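Local atomic coordinates of periplasmic binding protein/LacI transcriptional regulator (PDB entry 3BRS), a protein that probably binds a sugar in the cleft between its two domains and delivers it to a membrane transport system, as related periplasmic binding proteins do. Residues Ile118-Val123 / Phe238-Val243; Ala122-Leu127 / Val193-Asn198; Glu151-Gly156 / Asn162-Ile167. All coordinates share one frame; numbering follows the deposited sequence.

Interaction 1 (Ile118-Val123 / Phe238-Val243); sequences IRIGAV and FEAMVV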
ATOM      1  N   ILE A 118      -7.350  -2.298 -11.183  1.00 24.97           N
ATOM      2  CA  ILE A 118      -8.398  -2.531 -12.179  1.00 26.49           C
ATOM      3  C   ILE A 118      -9.560  -1.552 -12.061  1.00 30.74           C
ATOM      4  O   ILE A 118     -10.088  -1.091 -13.125  1.00 32.41           O
ATOM      5  CB  ILE A 118      -8.993  -4.024 -12.093  1.00 24.68           C
ATOM      6  CG1 ILE A 118      -7.904  -5.063 -12.411  1.00 25.18           C
ATOM      7  CG2 ILE A 118     -10.171  -4.196 -13.057  1.00 27.53           C
ATOM      8  CD1 ILE A 118      -8.414  -6.493 -12.485  1.00 28.31           C
ATOM      9  N   ARG A 119     -10.057  -1.241 -10.857  1.00 27.84           N
ATOM     10  CA  ARG A 119     -11.266  -0.358 -10.864  1.00 26.89           C
ATOM     11  C   ARG A 119     -10.823   1.061 -11.207  1.00 32.54           C
ATOM     12  O   ARG A 119     -11.455   1.765 -11.988  1.00 37.67           O
ATOM     13  CB  ARG A 119     -12.003  -0.319  -9.534  1.00 26.54           C
ATOM     14  CG  ARG A 119     -12.714  -1.611  -9.158  1.00 47.76           C
ATOM     15  CD  ARG A 119     -12.638  -1.836  -7.678  1.00 27.21           C
ATOM     16  NE  ARG A 119     -13.797  -1.529  -6.799  1.00 46.61           N
ATOM     17  CZ  ARG A 119     -14.985  -0.978  -7.134  1.00 47.12           C
ATOM     18  NH1 ARG A 119     -15.285  -0.616  -8.392  1.00 54.65           N
ATOM     19  NH2 ARG A 119     -15.891  -0.734  -6.182  1.00 41.95           N
ATOM     20  N   ILE A 120      -9.680   1.469 -10.711  1.00 31.81           N
ATOM     21  CA  ILE A 120      -9.172   2.806 -11.098  1.00 32.57           C
ATOM     22  C   ILE A 120      -8.757   2.805 -12.638  1.00 34.20           C
ATOM     23  O   ILE A 120      -8.962   3.827 -13.344  1.00 30.33           O
ATOM     24  CB  ILE A 120      -8.170   3.292  -9.941  1.00 34.73           C
ATOM     25  CG1 ILE A 120      -8.701   4.439  -9.060  1.00 41.39           C
ATOM     26  CG2 ILE A 120      -6.678   3.087 -10.230  1.00 35.06           C
ATOM     27  CD1 ILE A 120      -9.169   5.683  -9.728  1.00 34.86           C
ATOM     28  N   GLY A 121      -8.265   1.657 -13.177  1.00 31.70           N
ATOM     29  CA  GLY A 121      -7.999   1.571 -14.624  1.00 30.99           C
ATOM     30  C   GLY A 121      -9.246   1.846 -15.425  1.00 29.64           C
ATOM     31  O   GLY A 121      -9.221   2.531 -16.458  1.00 28.72           O
ATOM     32  N   ALA A 122     -10.364   1.290 -14.959  1.00 31.60           N
ATOM     33  CA  ALA A 122     -11.635   1.405 -15.703  1.00 32.76           C
ATOM     34  C   ALA A 122     -12.176   2.797 -15.636  1.00 34.97           C
ATOM     35  O   ALA A 122     -12.716   3.284 -16.619  1.00 35.52           O
ATOM     36  CB  ALA A 122     -12.677   0.388 -15.289  1.00 30.99           C
ATOM     37  N   VAL A 123     -12.039   3.478 -14.509  1.00 35.52           N
ATOM     38  CA  VAL A 123     -12.397   4.917 -14.461  1.00 34.54           C
ATOM     39  C   VAL A 123     -11.548   5.714 -15.503  1.00 34.35           C
ATOM     40  O   VAL A 123     -12.074   6.539 -16.233  1.00 34.45           O
ATOM     41  CB  VAL A 123     -12.173   5.484 -12.996  1.00 32.33           C
ATOM     42  CG1 VAL A 123     -12.204   7.027 -12.983  1.00 29.99           C
ATOM     43  CG2 VAL A 123     -13.209   4.903 -12.001  1.00 24.56           C
ATOM     44  N   PHE A 238      -9.352  15.613  -6.943  1.00 51.76           N
ATOM     45  CA  PHE A 238      -9.302  14.224  -7.346  1.00 46.80           C
ATOM     46  C   PHE A 238     -10.593  14.033  -8.103  1.00 43.23           C
ATOM     47  O   PHE A 238     -11.614  14.648  -7.734  1.00 43.79           O
ATOM     48  CB  PHE A 238      -9.289  13.335  -6.121  1.00 45.07           C
ATOM     49  CG  PHE A 238      -7.956  13.320  -5.428  1.00 32.45           C
ATOM     50  CD1 PHE A 238      -7.797  13.907  -4.176  1.00 48.42           C
ATOM     51  CD2 PHE A 238      -6.840  12.786  -6.067  1.00 47.87           C
ATOM     52  CE1 PHE A 238      -6.539  13.901  -3.531  1.00 46.58           C
ATOM     53  CE2 PHE A 238      -5.576  12.785  -5.452  1.00 28.98           C
ATOM     54  CZ  PHE A 238      -5.405  13.336  -4.192  1.00 47.94           C
ATOM     55  N   GLU A 239     -10.624  13.232  -9.154  1.00 38.30           N
ATOM     56  CA  GLU A 239     -11.979  12.855  -9.473  1.00 37.13           C
ATOM     57  C   GLU A 239     -12.494  11.374  -9.338  1.00 33.02           C
ATOM     58  O   GLU A 239     -13.679  11.088  -9.481  1.00 31.38           O
ATOM     59  CB  GLU A 239     -12.600  13.731 -10.529  1.00 40.79           C
ATOM     60  CG  GLU A 239     -11.852  13.791 -11.770  1.00 96.81           C
ATOM     61  CD  GLU A 239     -11.923  12.473 -12.420  1.00 47.45           C
ATOM     62  OE1 GLU A 239     -10.863  11.813 -12.502  1.00100.86           O
ATOM     63  OE2 GLU A 239     -13.041  12.090 -12.851  1.00 99.95           O
ATOM     64  N   ALA A 240     -11.613  10.475  -8.974  1.00 33.01           N
ATOM     65  CA  ALA A 240     -12.055   9.251  -8.367  1.00 30.85           C
ATOM     66  C   ALA A 240     -10.997   8.798  -7.422  1.00 30.09           C
ATOM     67  O   ALA A 240      -9.804   9.065  -7.636  1.00 31.78           O
ATOM     68  CB  ALA A 240     -12.334   8.197  -9.411  1.00 28.83           C
ATOM     69  N   MET A 241     -11.389   8.091  -6.363  1.00 27.79           N
ATOM     70  CA  MET A 241     -10.366   7.442  -5.532  1.00 29.29           C
ATOM     71  C   MET A 241     -10.863   6.097  -4.998  1.00 26.32           C
ATOM     72  O   MET A 241     -12.107   5.961  -4.624  1.00 22.93           O
ATOM     73  CB  MET A 241      -9.910   8.325  -4.369  1.00 29.46           C
ATOM     74  CG  MET A 241     -10.933   8.769  -3.304  1.00 43.37           C
ATOM     75  SD  MET A 241     -10.233   9.755  -1.876  1.00 38.77           S
ATOM     76  CE  MET A 241      -9.361  11.028  -2.785  1.00 29.37           C
ATOM     77  N   VAL A 242      -9.930   5.104  -5.009  1.00 24.29           N
ATOM     78  CA  VAL A 242     -10.117   3.825  -4.356  1.00 26.80           C
ATOM     79  C   VAL A 242      -9.552   4.008  -2.903  1.00 32.98           C
ATOM     80  O   VAL A 242      -8.449   4.495  -2.681  1.00 35.41           O
ATOM     81  CB  VAL A 242      -9.480   2.627  -5.094  1.00 27.66           C
ATOM     82  CG1 VAL A 242      -9.839   1.338  -4.349  1.00 24.54           C
ATOM     83  CG2 VAL A 242     -10.007   2.497  -6.560  1.00 30.14           C
ATOM     84  N   VAL A 243     -10.352   3.645  -1.925  1.00 35.33           N
ATOM     85  CA  VAL A 243     -10.052   3.890  -0.514  1.00 36.11           C
ATOM     86  C   VAL A 243      -9.917   2.513   0.097  1.00 35.21           C
ATOM     87  O   VAL A 243     -10.738   1.631  -0.230  1.00 35.22           O
ATOM     88  CB  VAL A 243     -11.330   4.595   0.055  1.00 37.19           C
ATOM     89  CG1 VAL A 243     -11.395   4.459   1.525  1.00 35.50           C
ATOM     90  CG2 VAL A 243     -11.351   5.998  -0.394  1.00 38.44           C
TER
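Ile120 and Val242 make the closest approach between helix residues 118-123 and strand residues 238-243: Ile120 CG1 lies 3.4 Å from Val242 CG2, tighter than carbon atoms usually pack. The same methyl, Val242 CG2, is 3.9 Å from Ile120 CB, and the two side chains pass alongside one another, pointing opposite ways, rather than meeting end on. With CG1 of Val242 anti to the backbone N (chi1 -176°), it is the CG2 branch, beside that N, that presses on the isoleucine. Ile120 itself has an unusual chi1 of -109°, away from the staggered positions, which together with the short carbon pair suggests some local strain.

The second group of apolar contacts gathers on the methyl of Ala240. Ile120 CD1 comes within 4.1 Å of Ala240 CB, and Val123 CG1 approaches the same CB to 3.8 Å from one helical turn further along. The axes of the two segments, helix 118-123 and strand 240-243, run antiparallel, at 173°, and stand 8.8 Å apart at their closest, close enough for a methyl on the strand to touch the helix side chains directly. This is the helix-on-sheet packing of a Rossmann-like domain of the type I periplasmic binding protein fold, in which helix 113-127 lies over a sheet containing strand 240-243.

The backbone bonds lie along the helix and between neighbouring strands: Val123 N donates to Arg119 O at 3.1 Å, while Ala240 and Val242 pair with Cys222 of strand 219-224. Leu276 of strand 275-278 touches both Val123 and Val242, extending the apolar surface on that side.

Interaction 2 (Ala122-Leu127 / Val193-Asn198); sequences AVTKNL and VMVGLN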
ATOM      1  N   ALA A 122     -10.364   1.290 -14.959  1.00 31.60           N
ATOM      2  CA  ALA A 122     -11.635   1.405 -15.703  1.00 32.76           C
ATOM      3  C   ALA A 122     -12.176   2.797 -15.636  1.00 34.97           C
ATOM      4  O   ALA A 122     -12.716   3.284 -16.619  1.00 35.52           O
ATOM      5  CB  ALA A 122     -12.677   0.388 -15.289  1.00 30.99           C
ATOM      6  N   VAL A 123     -12.039   3.478 -14.509  1.00 35.52           N
ATOM      7  CA  VAL A 123     -12.397   4.917 -14.461  1.00 34.54           C
ATOM      8  C   VAL A 123     -11.548   5.714 -15.503  1.00 34.35           C
ATOM      9  O   VAL A 123     -12.074   6.539 -16.233  1.00 34.45           O
ATOM     10  CB  VAL A 123     -12.173   5.484 -12.996  1.00 32.33           C
ATOM     11  CG1 VAL A 123     -12.204   7.027 -12.983  1.00 29.99           C
ATOM     12  CG2 VAL A 123     -13.209   4.903 -12.001  1.00 24.56           C
ATOM     13  N   THR A 124     -10.232   5.431 -15.540  1.00 33.54           N
ATOM     14  CA  THR A 124      -9.275   6.139 -16.374  1.00 32.43           C
ATOM     15  C   THR A 124      -9.575   5.889 -17.844  1.00 32.30           C
ATOM     16  O   THR A 124      -9.506   6.819 -18.653  1.00 33.59           O
ATOM     17  CB  THR A 124      -7.796   5.798 -16.052  1.00 32.51           C
ATOM     18  OG1 THR A 124      -7.519   5.957 -14.643  1.00 34.40           O
ATOM     19  CG2 THR A 124      -6.893   6.764 -16.778  1.00 38.37           C
ATOM     20  N   LYS A 125      -9.925   4.651 -18.201  1.00 31.86           N
ATOM     21  CA  LYS A 125     -10.361   4.333 -19.591  1.00 30.95           C
ATOM     22  C   LYS A 125     -11.517   5.203 -19.975  1.00 30.72           C
ATOM     23  O   LYS A 125     -11.531   5.734 -21.069  1.00 34.35           O
ATOM     24  CB  LYS A 125     -10.791   2.871 -19.663  1.00 33.86           C
ATOM     25  CG  LYS A 125     -11.014   2.283 -21.058  1.00 34.12           C
ATOM     26  CD  LYS A 125     -11.236   0.815 -20.866  1.00 39.27           C
ATOM     27  CE  LYS A 125     -11.286   0.029 -22.172  1.00 47.84           C
ATOM     28  NZ  LYS A 125     -11.905  -1.332 -21.907  1.00 50.30           N
ATOM     29  N   ASN A 126     -12.493   5.398 -19.106  1.00 28.65           N
ATOM     30  CA  ASN A 126     -13.583   6.270 -19.509  1.00 31.92           C
ATOM     31  C   ASN A 126     -13.122   7.748 -19.674  1.00 36.58           C
ATOM     32  O   ASN A 126     -13.589   8.450 -20.570  1.00 36.72           O
ATOM     33  CB  ASN A 126     -14.693   6.155 -18.511  1.00 32.48           C
ATOM     34  CG  ASN A 126     -15.933   6.922 -18.920  1.00 48.84           C
ATOM     35  OD1 ASN A 126     -16.456   6.778 -20.031  1.00 43.78           O
ATOM     36  ND2 ASN A 126     -16.443   7.712 -18.004  1.00 35.88           N
ATOM     37  N   LEU A 127     -12.186   8.221 -18.839  1.00 37.87           N
ATOM     38  CA  LEU A 127     -11.716   9.621 -19.002  1.00 39.16           C
ATOM     39  C   LEU A 127     -10.978   9.932 -20.315  1.00 39.22           C
ATOM     40  O   LEU A 127     -11.131  11.005 -20.893  1.00 39.43           O
ATOM     41  CB  LEU A 127     -10.862  10.060 -17.810  1.00 39.04           C
ATOM     42  CG  LEU A 127     -11.570  10.066 -16.466  1.00 46.93           C
ATOM     43  CD1 LEU A 127     -10.538  10.270 -15.398  1.00 38.90           C
ATOM     44  CD2 LEU A 127     -12.659  11.136 -16.421  1.00 40.35           C
ATOM     45  N   VAL A 193      -4.757  12.919 -17.747  1.00 29.26           N
ATOM     46  CA  VAL A 193      -5.093  12.149 -16.535  1.00 26.13           C
ATOM     47  C   VAL A 193      -3.788  11.713 -15.910  1.00 25.39           C
ATOM     48  O   VAL A 193      -2.982  11.037 -16.554  1.00 27.56           O
ATOM     49  CB  VAL A 193      -5.947  10.839 -16.784  1.00 27.47           C
ATOM     50  CG1 VAL A 193      -6.452  10.309 -15.459  1.00 26.78           C
ATOM     51  CG2 VAL A 193      -7.209  11.059 -17.617  1.00 26.81           C
ATOM     52  N   MET A 194      -3.584  12.128 -14.669  1.00 25.65           N
ATOM     53  CA  MET A 194      -2.580  11.558 -13.809  1.00 26.89           C
ATOM     54  C   MET A 194      -3.097  10.474 -12.830  1.00 27.85           C
ATOM     55  O   MET A 194      -4.194  10.582 -12.207  1.00 26.39           O
ATOM     56  CB  MET A 194      -1.837  12.689 -13.057  1.00 25.97           C
ATOM     57  CG  MET A 194      -1.004  13.535 -14.020  1.00 20.72           C
ATOM     58  SD  MET A 194       0.670  12.804 -14.496  1.00 24.59           S
ATOM     59  CE  MET A 194       1.272  12.034 -13.048  1.00 25.88           C
ATOM     60  N   VAL A 195      -2.316   9.393 -12.700  1.00 27.84           N
ATOM     61  CA  VAL A 195      -2.694   8.340 -11.696  1.00 29.14           C
ATOM     62  C   VAL A 195      -1.689   8.266 -10.562  1.00 30.72           C
ATOM     63  O   VAL A 195      -0.490   8.087 -10.798  1.00 34.47           O
ATOM     64  CB  VAL A 195      -2.813   6.974 -12.388  1.00 27.58           C
ATOM     65  CG1 VAL A 195      -3.368   5.935 -11.448  1.00 21.77           C
ATOM     66  CG2 VAL A 195      -3.702   7.105 -13.606  1.00 25.93           C
ATOM     67  N   GLY A 196      -2.125   8.407  -9.323  1.00 28.80           N
ATOM     68  CA  GLY A 196      -1.208   8.184  -8.156  1.00 21.80           C
ATOM     69  C   GLY A 196      -1.620   6.881  -7.506  1.00 24.21           C
ATOM     70  O   GLY A 196      -2.790   6.698  -7.127  1.00 23.94           O
ATOM     71  N   LEU A 197      -0.664   5.957  -7.307  1.00 25.78           N
ATOM     72  CA  LEU A 197      -1.000   4.566  -6.847  1.00 27.33           C
ATOM     73  C   LEU A 197      -1.006   4.385  -5.275  1.00 27.99           C
ATOM     74  O   LEU A 197      -1.341   3.340  -4.690  1.00 31.35           O
ATOM     75  CB  LEU A 197      -0.076   3.537  -7.573  1.00 26.67           C
ATOM     76  CG  LEU A 197      -0.476   3.331  -9.074  1.00 18.80           C
ATOM     77  CD1 LEU A 197       0.432   2.140  -9.610  1.00 24.95           C
ATOM     78  CD2 LEU A 197      -2.021   3.108  -9.146  1.00 19.43           C
ATOM     79  N   ASN A 198      -0.582   5.409  -4.591  1.00 24.63           N
ATOM     80  CA  ASN A 198      -0.744   5.436  -3.140  1.00 28.97           C
ATOM     81  C   ASN A 198      -0.881   6.860  -2.620  1.00 27.32           C
ATOM     82  O   ASN A 198      -0.816   7.777  -3.395  1.00 29.73           O
ATOM     83  CB  ASN A 198       0.371   4.630  -2.452  1.00 29.65           C
ATOM     84  CG  ASN A 198       1.653   5.414  -2.278  1.00 26.49           C
ATOM     85  OD1 ASN A 198       2.014   6.286  -3.094  1.00 27.55           O
ATOM     86  ND2 ASN A 198       2.361   5.096  -1.211  1.00 31.51           N
TER
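Thr124 and Leu127, on the last turns of helix 113-127, close over Val193 of strand 191-196, a central strand in the Rossmann-like sheet of this periplasmic binding protein domain. The helix and strand segments run antiparallel, with 170° between their axes and a closest separation of 9.9 Å.

The valine divides its two methyls between the two helix residues. CG1 of Val193 faces the threonine, 3.8 Å from Thr124 CG2, and these side chains meet at a slant. CG2 of Val193 is instead directed at the leucine, 3.8 Å from Leu127 CB, where the side chains cross at about a right angle. Leu127 CD1 sits 4.1 Å from each of the two valine methyls, CG1 and CG2, and so straddles the fork of the branch.

Thr124 shows how a polar residue can serve in such a layer. Its chi1 of -52° sets CG2 anti to the backbone N, which sends that methyl to Val193 and leaves OG1 beside the N. From there OG1 forms a hydrogen bond with Ile120 O, one turn back in the helix, so the buried hydroxyl is satisfied without help from the sheet. Val221 of strand 219-224 touches Thr124, Leu127 and Val195, while Ile134 of strand 133-138 touches Thr124 and Val195; strands on both sides of 191-196 therefore contribute to the packing. Further along the strand, Val195 makes a looser approach than Val193, its CG2 methyl lying 4.1 Å from Thr124 OG1.

Interaction 3 (Glu151-Gly156 / Asn162-Ile167); sequences EGLKIG and NKIEAI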
ATOM      1  N   GLU A 151      -0.290  -3.470 -12.333  1.00 28.89           N
ATOM      2  CA  GLU A 151      -0.880  -4.603 -13.109  1.00 32.31           C
ATOM      3  C   GLU A 151      -2.350  -4.512 -13.252  1.00 29.77           C
ATOM      4  O   GLU A 151      -2.906  -4.543 -14.399  1.00 27.29           O
ATOM      5  CB  GLU A 151      -0.534  -5.921 -12.397  1.00 35.67           C
ATOM      6  CG  GLU A 151      -1.032  -7.201 -13.103  1.00 58.77           C
ATOM      7  CD  GLU A 151      -0.931  -8.456 -12.185  1.00 39.29           C
ATOM      8  OE1 GLU A 151       0.001  -8.492 -11.294  1.00 64.26           O
ATOM      9  OE2 GLU A 151      -1.756  -9.410 -12.366  1.00 64.28           O
ATOM     10  N   GLY A 152      -3.021  -4.328 -12.112  1.00 27.50           N
ATOM     11  CA  GLY A 152      -4.462  -3.951 -12.106  1.00 23.56           C
ATOM     12  C   GLY A 152      -4.783  -2.834 -13.005  1.00 26.42           C
ATOM     13  O   GLY A 152      -5.647  -2.957 -13.847  1.00 25.29           O
ATOM     14  N   LEU A 153      -4.122  -1.685 -12.809  1.00 28.20           N
ATOM     15  CA  LEU A 153      -4.313  -0.532 -13.657  1.00 27.76           C
ATOM     16  C   LEU A 153      -4.379  -0.804 -15.179  1.00 27.82           C
ATOM     17  O   LEU A 153      -5.276  -0.332 -15.825  1.00 25.52           O
ATOM     18  CB  LEU A 153      -3.212   0.496 -13.385  1.00 28.13           C
ATOM     19  CG  LEU A 153      -3.272   1.878 -14.131  1.00 32.57           C
ATOM     20  CD1 LEU A 153      -4.516   2.688 -13.756  1.00 31.12           C
ATOM     21  CD2 LEU A 153      -2.013   2.689 -13.819  1.00 28.33           C
ATOM     22  N   LYS A 154      -3.364  -1.507 -15.704  1.00 29.08           N
ATOM     23  CA  LYS A 154      -3.170  -1.832 -17.062  1.00 30.88           C
ATOM     24  C   LYS A 154      -4.251  -2.800 -17.542  1.00 33.73           C
ATOM     25  O   LYS A 154      -4.867  -2.585 -18.565  1.00 35.81           O
ATOM     26  CB  LYS A 154      -1.780  -2.446 -17.251  1.00 31.85           C
ATOM     27  CG  LYS A 154      -0.676  -1.515 -17.022  1.00 41.19           C
ATOM     28  CD  LYS A 154       0.678  -2.150 -17.374  1.00 35.14           C
ATOM     29  CE  LYS A 154       1.797  -1.086 -17.146  1.00 38.26           C
ATOM     30  NZ  LYS A 154       3.130  -1.676 -16.779  1.00 46.08           N
ATOM     31  N   ILE A 155      -4.524  -3.835 -16.776  1.00 32.67           N
ATOM     32  CA  ILE A 155      -5.740  -4.632 -16.981  1.00 33.99           C
ATOM     33  C   ILE A 155      -7.024  -3.837 -17.082  1.00 34.06           C
ATOM     34  O   ILE A 155      -7.788  -3.998 -18.057  1.00 36.30           O
ATOM     35  CB  ILE A 155      -5.905  -5.763 -15.916  1.00 34.87           C
ATOM     36  CG1 ILE A 155      -4.662  -6.710 -15.927  1.00 25.07           C
ATOM     37  CG2 ILE A 155      -7.195  -6.560 -16.202  1.00 28.71           C
ATOM     38  CD1 ILE A 155      -4.557  -7.612 -14.622  1.00 33.94           C
ATOM     39  N   GLY A 156      -7.312  -2.971 -16.130  1.00 30.90           N
ATOM     40  CA  GLY A 156      -8.571  -2.225 -16.271  1.00 29.53           C
ATOM     41  C   GLY A 156      -8.550  -1.255 -17.471  1.00 31.88           C
ATOM     42  O   GLY A 156      -9.636  -0.741 -17.869  1.00 32.66           O
ATOM     43  N   ASN A 162      -1.837   1.234 -23.722  1.00 39.15           N
ATOM     44  CA  ASN A 162      -0.792   1.921 -24.459  1.00 38.43           C
ATOM     45  C   ASN A 162      -0.905   3.469 -24.317  1.00 36.96           C
ATOM     46  O   ASN A 162      -0.036   4.184 -24.774  1.00 36.89           O
ATOM     47  CB  ASN A 162      -0.921   1.518 -25.951  1.00 41.01           C
ATOM     48  CG  ASN A 162      -2.223   2.020 -26.593  1.00 38.68           C
ATOM     49  OD1 ASN A 162      -2.240   2.389 -27.762  1.00 48.51           O
ATOM     50  ND2 ASN A 162      -3.302   2.058 -25.831  1.00 45.79           N
ATOM     51  N   LYS A 163      -2.007   3.979 -23.757  1.00 33.22           N
ATOM     52  CA  LYS A 163      -2.133   5.385 -23.525  1.00 30.78           C
ATOM     53  C   LYS A 163      -1.274   5.854 -22.310  1.00 30.99           C
ATOM     54  O   LYS A 163      -1.006   7.026 -22.182  1.00 31.01           O
ATOM     55  CB  LYS A 163      -3.614   5.765 -23.380  1.00 32.49           C
ATOM     56  CG  LYS A 163      -4.334   5.874 -24.715  1.00 55.71           C
ATOM     57  CD  LYS A 163      -5.750   6.400 -24.536  1.00 49.11           C
ATOM     58  CE  LYS A 163      -6.332   6.931 -25.864  1.00 59.88           C
ATOM     59  NZ  LYS A 163      -6.946   8.319 -25.738  1.00 50.05           N
ATOM     60  N   ILE A 164      -0.830   4.946 -21.442  1.00 30.36           N
ATOM     61  CA  ILE A 164       0.131   5.303 -20.409  1.00 34.44           C
ATOM     62  C   ILE A 164       1.417   5.771 -21.051  1.00 38.24           C
ATOM     63  O   ILE A 164       2.105   5.006 -21.749  1.00 39.83           O
ATOM     64  CB  ILE A 164       0.451   4.107 -19.494  1.00 34.97           C
ATOM     65  CG1 ILE A 164      -0.840   3.565 -18.909  1.00 26.82           C
ATOM     66  CG2 ILE A 164       1.507   4.506 -18.415  1.00 26.38           C
ATOM     67  CD1 ILE A 164      -0.610   2.384 -17.915  1.00 34.92           C
ATOM     68  N   GLU A 165       1.750   7.027 -20.778  1.00 39.26           N
ATOM     69  CA  GLU A 165       2.888   7.682 -21.366  1.00 39.73           C
ATOM     70  C   GLU A 165       4.149   7.302 -20.656  1.00 40.95           C
ATOM     71  O   GLU A 165       5.238   7.064 -21.249  1.00 41.40           O
ATOM     72  CB  GLU A 165       2.675   9.164 -21.193  1.00 39.88           C
ATOM     73  CG  GLU A 165       3.388   9.945 -22.174  1.00 58.56           C
ATOM     74  CD  GLU A 165       2.637  10.137 -23.456  1.00 49.78           C
ATOM     75  OE1 GLU A 165       1.566  10.773 -23.430  1.00 51.39           O
ATOM     76  OE2 GLU A 165       3.199   9.742 -24.497  1.00 56.80           O
ATOM     77  N   ALA A 166       4.003   7.263 -19.348  1.00 40.16           N
ATOM     78  CA  ALA A 166       5.125   7.003 -18.496  1.00 38.00           C
ATOM     79  C   ALA A 166       4.709   6.648 -17.076  1.00 32.80           C
ATOM     80  O   ALA A 166       3.633   7.101 -16.544  1.00 30.98           O
ATOM     81  CB  ALA A 166       6.082   8.194 -18.505  1.00 39.34           C
ATOM     82  N   ILE A 167       5.586   5.860 -16.468  1.00 27.67           N
ATOM     83  CA  ILE A 167       5.440   5.521 -15.048  1.00 28.57           C
ATOM     84  C   ILE A 167       6.613   5.951 -14.256  1.00 30.52           C
ATOM     85  O   ILE A 167       7.732   5.494 -14.507  1.00 32.12           O
ATOM     86  CB  ILE A 167       5.141   4.032 -14.729  1.00 25.81           C
ATOM     87  CG1 ILE A 167       4.046   3.540 -15.679  1.00 34.10           C
ATOM     88  CG2 ILE A 167       4.662   3.939 -13.251  1.00 25.52           C
ATOM     89  CD1 ILE A 167       3.422   2.214 -15.398  1.00 36.38           C
TER
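Lys154 passes across Ile164 and reaches to the tip of Ile167 with its aliphatic chain, and its path explains most of the contact. The bond from CA to CB does not aim straight at the strand; a chi1 of -67° then places CG beside the backbone N, where it stands 4.0 Å from Ile164 CD1 and the two side chains cross at about a right angle. Beyond CG the chain is extended, with chi2 at -174°, and CD carries it past Ile164. CE arrives 4.1 Å from Ile167 CD1, the lysine and isoleucine now reaching toward each other tip to tip. NZ also lies 4.1 Å from Ile167 CD1, but its polar partner is Glu150, one turn back in the helix, with which it forms a salt bridge through OE2.

Deeper in the contact Leu153 adds an apolar touch, its CD2 methyl 4.3 Å from Ile164 CD1. Val136 of strand 133-138 touches Leu153, Ile164 and Ile167 alike. Helix 144-157 is the crossover helix of a beta-alpha-beta unit joining strand 133-138 to strand 164-169, an outermost strand of the sheet. The segment axes, 12.2 Å apart, are wide enough that long side chains do the bridging. Lys154 is thus amphipathic in use: methylenes shield the isoleucines, while the ammonium group, paired with Glu150, probably keeps its charge at the partly exposed margin.

How the interactions relate
All three contacts pack helices against the same mixed sheet. Interactions 1 and 2 both use helix 113-127, share Ala122 and Val123, and have centres about 6 Å apart; that helix thus reaches strand 240-243 with one part and strand 191-196 with the next. Both are largely buried and rely on compact aliphatic side chains, with the methyls of valine and alanine on the strand side and a single internally satisfied hydroxyl in interaction 2. Interaction 3, with a different helix and an outermost strand, is only partly buried, and there a lysine supplies much of the apolar surface. The two helices also meet: Leu153 CD1 lies 3.8 Å from Gly121 CA and 4.1 Å from Val195 CG1, linking interaction 3 to its neighbours.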